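Side-chain contacts in HP0958 (Helicobacter pylori, PDB 3NA7), which probably acts in flagellar biogenesis, as a chaperone in flagellum export and a post-transcriptional regulator, pairing a coiled-coil hairpin with a zinc-ribbon domain: residues K164-E167 with D168-K172; I13-L16 with D17-I20; K156-Q159 with Q160-K164. All coordinates share one frame; numbering follows the deposited sequence.

Interaction 1. Residues K164-E167 with D168-K172; sequences KKKE and DLVEK
Lys166 leaves the helix with CG trans to its backbone nitrogen (chi1 -173°) and stays extended beyond, a course that lays its aliphatic part obliquely across Val170, one turn on. Val170 meets it with one methyl: CG2 lies 3.9 Å from Lys166 CG and close to CE as well. The same CG2 rests against the backbone, 3.2 Å from Lys166 O, the carbonyl that accepts the amide of Val170. That bond, Val170 N to Lys166 O at 2.7 Å, is the shortest of four successive i to i+4 helix bonds here, the others running from Asp168, Leu169 and Glu171 back to Lys164, Lys165 and Glu167. Packed along its methylenes, Lys166 is left to send its ammonium group to Asp17 on another helix, where it forms a salt bridge.

A second i, i+4 pair is looser. Lys164 bends at chi2 (87°) and again at chi4, which brings its amine toward the carboxylate of Asp168, yet NZ and OD1 remain 4.1 Å apart. Opposite charges are near each other without a salt bridge, an electrostatic attraction at most, on an exposed side of the helix. Leu169 carries the greasy side of this turn, its CD1 3.1 Å from Lys165 O.

Helix 91-171, the long returning arm of the coiled-coil hairpin, runs out around here: Lys172 N closes on Leu169 O at 3.2 Å, and Leu169 O also receives a bond from the side chain of Thr173. Lys164 and Asp168 lie on the outer side, whereas Lys165, Lys166 and Leu169 pack on helix 4-22 through Leu16, Ile13 and Glu12, just ahead of helix 175-188.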
# COMPACT_ATOMS: atom_id res chain seq x y z
N LYS A 164 19.19 -24.62 10.55
CA LYS A 164 19.88 -25.88 10.85
C LYS A 164 21.16 -25.66 11.68
O LYS A 164 21.42 -26.41 12.62
CB LYS A 164 20.15 -26.64 9.55
CG LYS A 164 21.09 -27.83 9.64
CD LYS A 164 20.38 -29.13 9.99
CE LYS A 164 21.36 -30.29 9.98
NZ LYS A 164 21.13 -31.18 11.15
N LYS A 165 21.93 -24.62 11.34
CA LYS A 165 23.13 -24.22 12.10
C LYS A 165 22.76 -23.77 13.51
O LYS A 165 23.47 -24.07 14.46
CB LYS A 165 23.89 -23.07 11.42
CG LYS A 165 24.91 -23.48 10.33
CD LYS A 165 25.52 -22.25 9.60
CE LYS A 165 26.63 -21.55 10.42
NZ LYS A 165 27.15 -20.30 9.74
N LYS A 166 21.67 -23.02 13.61
CA LYS A 166 21.16 -22.57 14.90
C LYS A 166 20.81 -23.77 15.79
O LYS A 166 21.18 -23.79 16.97
CB LYS A 166 19.95 -21.64 14.73
CG LYS A 166 19.47 -21.02 16.05
CD LYS A 166 18.07 -20.38 15.95
CE LYS A 166 17.60 -20.00 17.33
NZ LYS A 166 16.52 -19.00 17.34
N GLU A 167 20.15 -24.78 15.21
CA GLU A 167 19.79 -25.99 15.94
C GLU A 167 21.05 -26.58 16.57
O GLU A 167 21.09 -26.81 17.78
CB GLU A 167 19.13 -27.03 15.03
CG GLU A 167 17.76 -26.63 14.49
CD GLU A 167 17.14 -27.68 13.57
OE1 GLU A 167 17.83 -28.16 12.64
OE2 GLU A 167 15.97 -28.03 13.77
N ASP A 168 22.08 -26.79 15.74
CA ASP A 168 23.36 -27.33 16.17
C ASP A 168 23.97 -26.53 17.30
O ASP A 168 24.36 -27.11 18.31
CB ASP A 168 24.34 -27.43 14.99
CG ASP A 168 23.92 -28.46 13.95
OD1 ASP A 168 23.14 -29.37 14.29
OD2 ASP A 168 24.39 -28.35 12.79
N LEU A 169 24.01 -25.20 17.16
CA LEU A 169 24.50 -24.33 18.24
C LEU A 169 23.64 -24.38 19.53
O LEU A 169 24.18 -24.39 20.64
CB LEU A 169 24.67 -22.89 17.77
CG LEU A 169 25.89 -22.39 16.95
CD1 LEU A 169 26.20 -23.20 15.65
CD2 LEU A 169 25.71 -20.90 16.61
N VAL A 170 22.31 -24.40 19.39
CA VAL A 170 21.41 -24.34 20.55
C VAL A 170 21.53 -25.62 21.37
O VAL A 170 21.51 -25.59 22.59
CB VAL A 170 19.93 -24.16 20.13
CG1 VAL A 170 19.01 -24.46 21.31
CG2 VAL A 170 19.67 -22.73 19.60
N GLU A 171 21.70 -26.72 20.67
CA GLU A 171 21.83 -28.04 21.23
C GLU A 171 23.03 -28.12 22.16
O GLU A 171 23.00 -28.89 23.12
CB GLU A 171 21.92 -29.07 20.09
CG GLU A 171 21.69 -30.52 20.51
CD GLU A 171 22.98 -31.25 20.81
OE1 GLU A 171 23.77 -31.43 19.86
OE2 GLU A 171 23.20 -31.68 21.98
N LYS A 172 24.06 -27.32 21.88
CA LYS A 172 25.27 -27.26 22.71
C LYS A 172 25.18 -26.20 23.81
O LYS A 172 26.15 -26.01 24.53
CB LYS A 172 26.52 -26.93 21.87
CG LYS A 172 26.84 -27.83 20.69
CD LYS A 172 28.11 -27.31 20.02
CE LYS A 172 28.12 -27.49 18.50
NZ LYS A 172 28.31 -28.91 18.06

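Interaction 2. Residues I13-L16 with D17-I20; sequences ISHL and DKEI
Ile13 to Leu16 each accept the amide four residues ahead, from Asp17 to Ile20, in regular alpha-helical bonds of 3.0 to 3.1 Å, that of Ile20 N to Leu16 O being the straightest, with an N-H...O angle of 175°. Among the side chains, Ile13 and Asp17 lie alongside each other and point the same way, with the methyl CG2 of Ile13 4.0 Å from OD2 of Asp17. The carboxylate is buried but well supplied: Tyr181 binds OD2, and OD1 has its partner on helix 91-171. This is the short N-terminal helix 4-22 packed against the open end of the coiled-coil hairpin, away from its connecting turn, with helix 91-171 along one side and Tyr181 of helix 175-188 over Ile13 and Ser14. Leu16 packs on helix 91-171, touching Ile162 among others, and its CD2 also comes within 3.6 Å of Glu19 OE2, the two side chains crossing. On the outer side, His15 and Lys18 run side by side. Fully extended beyond CG (chi2 179°), Lys18 passes along the ring, its CD 4.1 Å from His15 CD2 and oblique to it, while its CG sits 3.2 Å from Ser14 O.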
# COMPACT_ATOMS: atom_id res chain seq x y z
N ILE A 13 24.61 -17.42 18.39
CA ILE A 13 23.23 -17.73 18.04
C ILE A 13 22.49 -16.48 17.54
O ILE A 13 21.76 -16.56 16.56
CB ILE A 13 22.45 -18.41 19.19
CG1 ILE A 13 23.06 -19.77 19.53
CG2 ILE A 13 20.95 -18.58 18.82
CD1 ILE A 13 22.87 -20.17 20.98
N SER A 14 22.68 -15.36 18.22
CA SER A 14 21.96 -14.12 17.92
C SER A 14 22.35 -13.59 16.55
O SER A 14 21.54 -12.93 15.89
CB SER A 14 22.23 -13.05 18.98
OG SER A 14 23.51 -12.44 18.78
N HIS A 15 23.57 -13.87 16.12
CA HIS A 15 23.98 -13.50 14.77
C HIS A 15 23.29 -14.33 13.69
O HIS A 15 22.99 -13.80 12.60
CB HIS A 15 25.51 -13.50 14.60
CG HIS A 15 26.16 -12.25 15.11
ND1 HIS A 15 27.23 -12.27 15.97
CD2 HIS A 15 25.86 -10.95 14.90
CE1 HIS A 15 27.56 -11.02 16.28
NE2 HIS A 15 26.75 -10.20 15.63
N LEU A 16 23.04 -15.60 13.97
CA LEU A 16 22.31 -16.46 13.03
C LEU A 16 20.82 -16.08 12.99
O LEU A 16 20.20 -16.15 11.93
CB LEU A 16 22.45 -17.94 13.39
CG LEU A 16 23.85 -18.57 13.32
CD1 LEU A 16 23.75 -20.02 13.74
CD2 LEU A 16 24.46 -18.49 11.94
N ASP A 17 20.26 -15.66 14.11
CA ASP A 17 18.90 -15.12 14.11
C ASP A 17 18.79 -13.86 13.24
O ASP A 17 17.85 -13.73 12.47
CB ASP A 17 18.40 -14.84 15.53
CG ASP A 17 17.89 -16.10 16.23
OD1 ASP A 17 17.33 -17.00 15.57
OD2 ASP A 17 18.05 -16.18 17.47
N LYS A 18 19.77 -12.96 13.37
CA LYS A 18 19.82 -11.72 12.57
C LYS A 18 19.98 -12.03 11.10
O LYS A 18 19.39 -11.33 10.27
CB LYS A 18 20.97 -10.80 13.01
CG LYS A 18 20.83 -10.20 14.38
CD LYS A 18 22.05 -9.34 14.69
CE LYS A 18 22.06 -8.88 16.14
NZ LYS A 18 23.12 -7.85 16.40
N GLU A 19 20.78 -13.05 10.77
CA GLU A 19 20.93 -13.50 9.39
C GLU A 19 19.60 -13.92 8.80
O GLU A 19 19.22 -13.45 7.73
CB GLU A 19 21.92 -14.66 9.26
CG GLU A 19 23.38 -14.24 9.31
CD GLU A 19 24.31 -15.25 8.63
OE1 GLU A 19 24.39 -15.27 7.36
OE2 GLU A 19 24.96 -16.02 9.36
N ILE A 20 18.91 -14.83 9.48
CA ILE A 20 17.59 -15.26 9.05
C ILE A 20 16.65 -14.08 8.84
O ILE A 20 16.00 -13.99 7.80
CB ILE A 20 16.97 -16.29 10.01
CG1 ILE A 20 17.80 -17.57 9.99
CG2 ILE A 20 15.48 -16.54 9.64
CD1 ILE A 20 17.45 -18.62 10.99

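Interaction 3. Residues K156-Q159 with Q160-K164; sequences KETQ and QIIFK
The amide of Phe163 reaches Gln159 O at 2.8 Å, the shortest of the four backbone bonds that join 156-159 to 160-164 on the hairpin helix 91-171; Ile162 N follows closely, 2.9 Å from Thr158 O. That second carbonyl is also covered by carbon. Ile162 holds CG1 beside its own backbone nitrogen (chi1 -60°), which puts CG1 3.2 Å from Thr158 O and carries CD1 on to the methyl of Thr158, CG2 to CD1 being 3.9 Å. Thr158 can offer that methyl because its hydroxyl is turned back along the helix to Asn154 O. Gln160, on an exposed side, lies over the preceding turn: its CG comes 3.3 Å from Lys156 O, and NE2 stands 3.9 Å from Glu157 CA. Gln159 points instead to the N-terminal region, where NE2 is hydrogen-bonded to Glu24 OE2 and makes a probable bond to Ile20 O. Ile162 packs beside it on Glu19 and Ile20 of helix 4-22. Across the turn itself, then, the side chains meet by van der Waals contact alongside the backbone bonds, and the amide of Gln159 turns its polarity outward, to the junction of helices 4-22 and 24-85.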
# COMPACT_ATOMS: atom_id res chain seq x y z
N LYS A 156 15.15 -18.70 0.57
CA LYS A 156 14.48 -19.53 1.58
C LYS A 156 15.37 -20.69 2.05
O LYS A 156 15.53 -20.92 3.25
CB LYS A 156 13.16 -20.08 1.05
CG LYS A 156 12.19 -19.00 0.58
CD LYS A 156 11.21 -18.59 1.63
CE LYS A 156 10.04 -17.87 0.96
NZ LYS A 156 9.17 -17.16 1.93
N GLU A 157 15.96 -21.40 1.09
CA GLU A 157 16.86 -22.51 1.40
C GLU A 157 18.05 -22.04 2.23
O GLU A 157 18.45 -22.73 3.18
CB GLU A 157 17.28 -23.24 0.13
CG GLU A 157 16.05 -23.76 -0.64
CD GLU A 157 16.36 -24.31 -2.04
OE1 GLU A 157 15.47 -24.98 -2.62
OE2 GLU A 157 17.47 -24.08 -2.57
N THR A 158 18.56 -20.84 1.96
CA THR A 158 19.60 -20.28 2.83
C THR A 158 19.09 -20.07 4.28
O THR A 158 19.82 -20.34 5.24
CB THR A 158 20.27 -19.00 2.25
OG1 THR A 158 20.79 -19.27 0.94
CG2 THR A 158 21.45 -18.58 3.12
N GLN A 159 17.87 -19.58 4.46
CA GLN A 159 17.36 -19.37 5.81
C GLN A 159 17.25 -20.70 6.54
O GLN A 159 17.55 -20.76 7.72
CB GLN A 159 16.05 -18.57 5.84
CG GLN A 159 16.20 -17.11 5.36
CD GLN A 159 14.87 -16.36 5.31
OE1 GLN A 159 14.00 -16.67 4.49
NE2 GLN A 159 14.69 -15.38 6.20
N GLN A 160 16.87 -21.77 5.83
CA GLN A 160 16.80 -23.09 6.42
C GLN A 160 18.19 -23.61 6.86
O GLN A 160 18.35 -24.08 7.99
CB GLN A 160 16.11 -24.07 5.47
CG GLN A 160 14.72 -23.61 5.06
CD GLN A 160 13.94 -24.66 4.29
OE1 GLN A 160 13.32 -25.55 4.88
NE2 GLN A 160 13.93 -24.54 2.97
N ILE A 161 19.18 -23.50 5.96
CA ILE A 161 20.57 -23.80 6.31
C ILE A 161 20.99 -22.99 7.54
O ILE A 161 21.58 -23.55 8.45
CB ILE A 161 21.55 -23.57 5.11
CG1 ILE A 161 21.36 -24.66 4.04
CG2 ILE A 161 23.03 -23.55 5.59
CD1 ILE A 161 21.65 -24.16 2.59
N ILE A 162 20.71 -21.69 7.59
CA ILE A 162 21.03 -20.91 8.79
C ILE A 162 20.31 -21.51 10.03
O ILE A 162 20.95 -21.76 11.04
CB ILE A 162 20.75 -19.39 8.62
CG1 ILE A 162 21.61 -18.80 7.46
CG2 ILE A 162 21.09 -18.64 9.89
CD1 ILE A 162 21.08 -17.46 6.87
N PHE A 163 19.01 -21.80 9.93
CA PHE A 163 18.29 -22.39 11.05
C PHE A 163 18.88 -23.74 11.50
O PHE A 163 19.06 -23.97 12.69
CB PHE A 163 16.79 -22.51 10.76
CG PHE A 163 15.99 -22.84 11.99
CD1 PHE A 163 15.62 -21.83 12.89
CD2 PHE A 163 15.64 -24.16 12.27
CE1 PHE A 163 14.91 -22.14 14.04
CE2 PHE A 163 14.92 -24.48 13.43
CZ PHE A 163 14.56 -23.47 14.31
N LYS A 164 19.19 -24.62 10.55
CA LYS A 164 19.88 -25.88 10.85
C LYS A 164 21.16 -25.66 11.68
O LYS A 164 21.42 -26.41 12.62
CB LYS A 164 20.15 -26.64 9.55
CG LYS A 164 21.09 -27.83 9.64
CD LYS A 164 20.38 -29.13 9.99
CE LYS A 164 21.36 -30.29 9.98
NZ LYS A 164 21.13 -31.18 11.15

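All three are short runs of helix whose contacts span one turn, two on helix 91-171 and one on helix 4-22 beside it. Interaction 2 is the more buried, with four of its eight touching residues enclosed; interactions 1 and 3 are largely surface contacts with one buried residue each, and they share Lys164. Interaction 2 meets both others. Towards interaction 1 the joint is a salt bridge, Lys166 NZ to Asp17 OD1 at 2.8 Å, beside leucine packing; towards interaction 3 it is a probable amide-to-carbonyl hydrogen bond from Gln159 to Ile20, beside isoleucine packing. Charge thus marks the joint near the end of helix 91-171, and a neutral amide the one farther back along it.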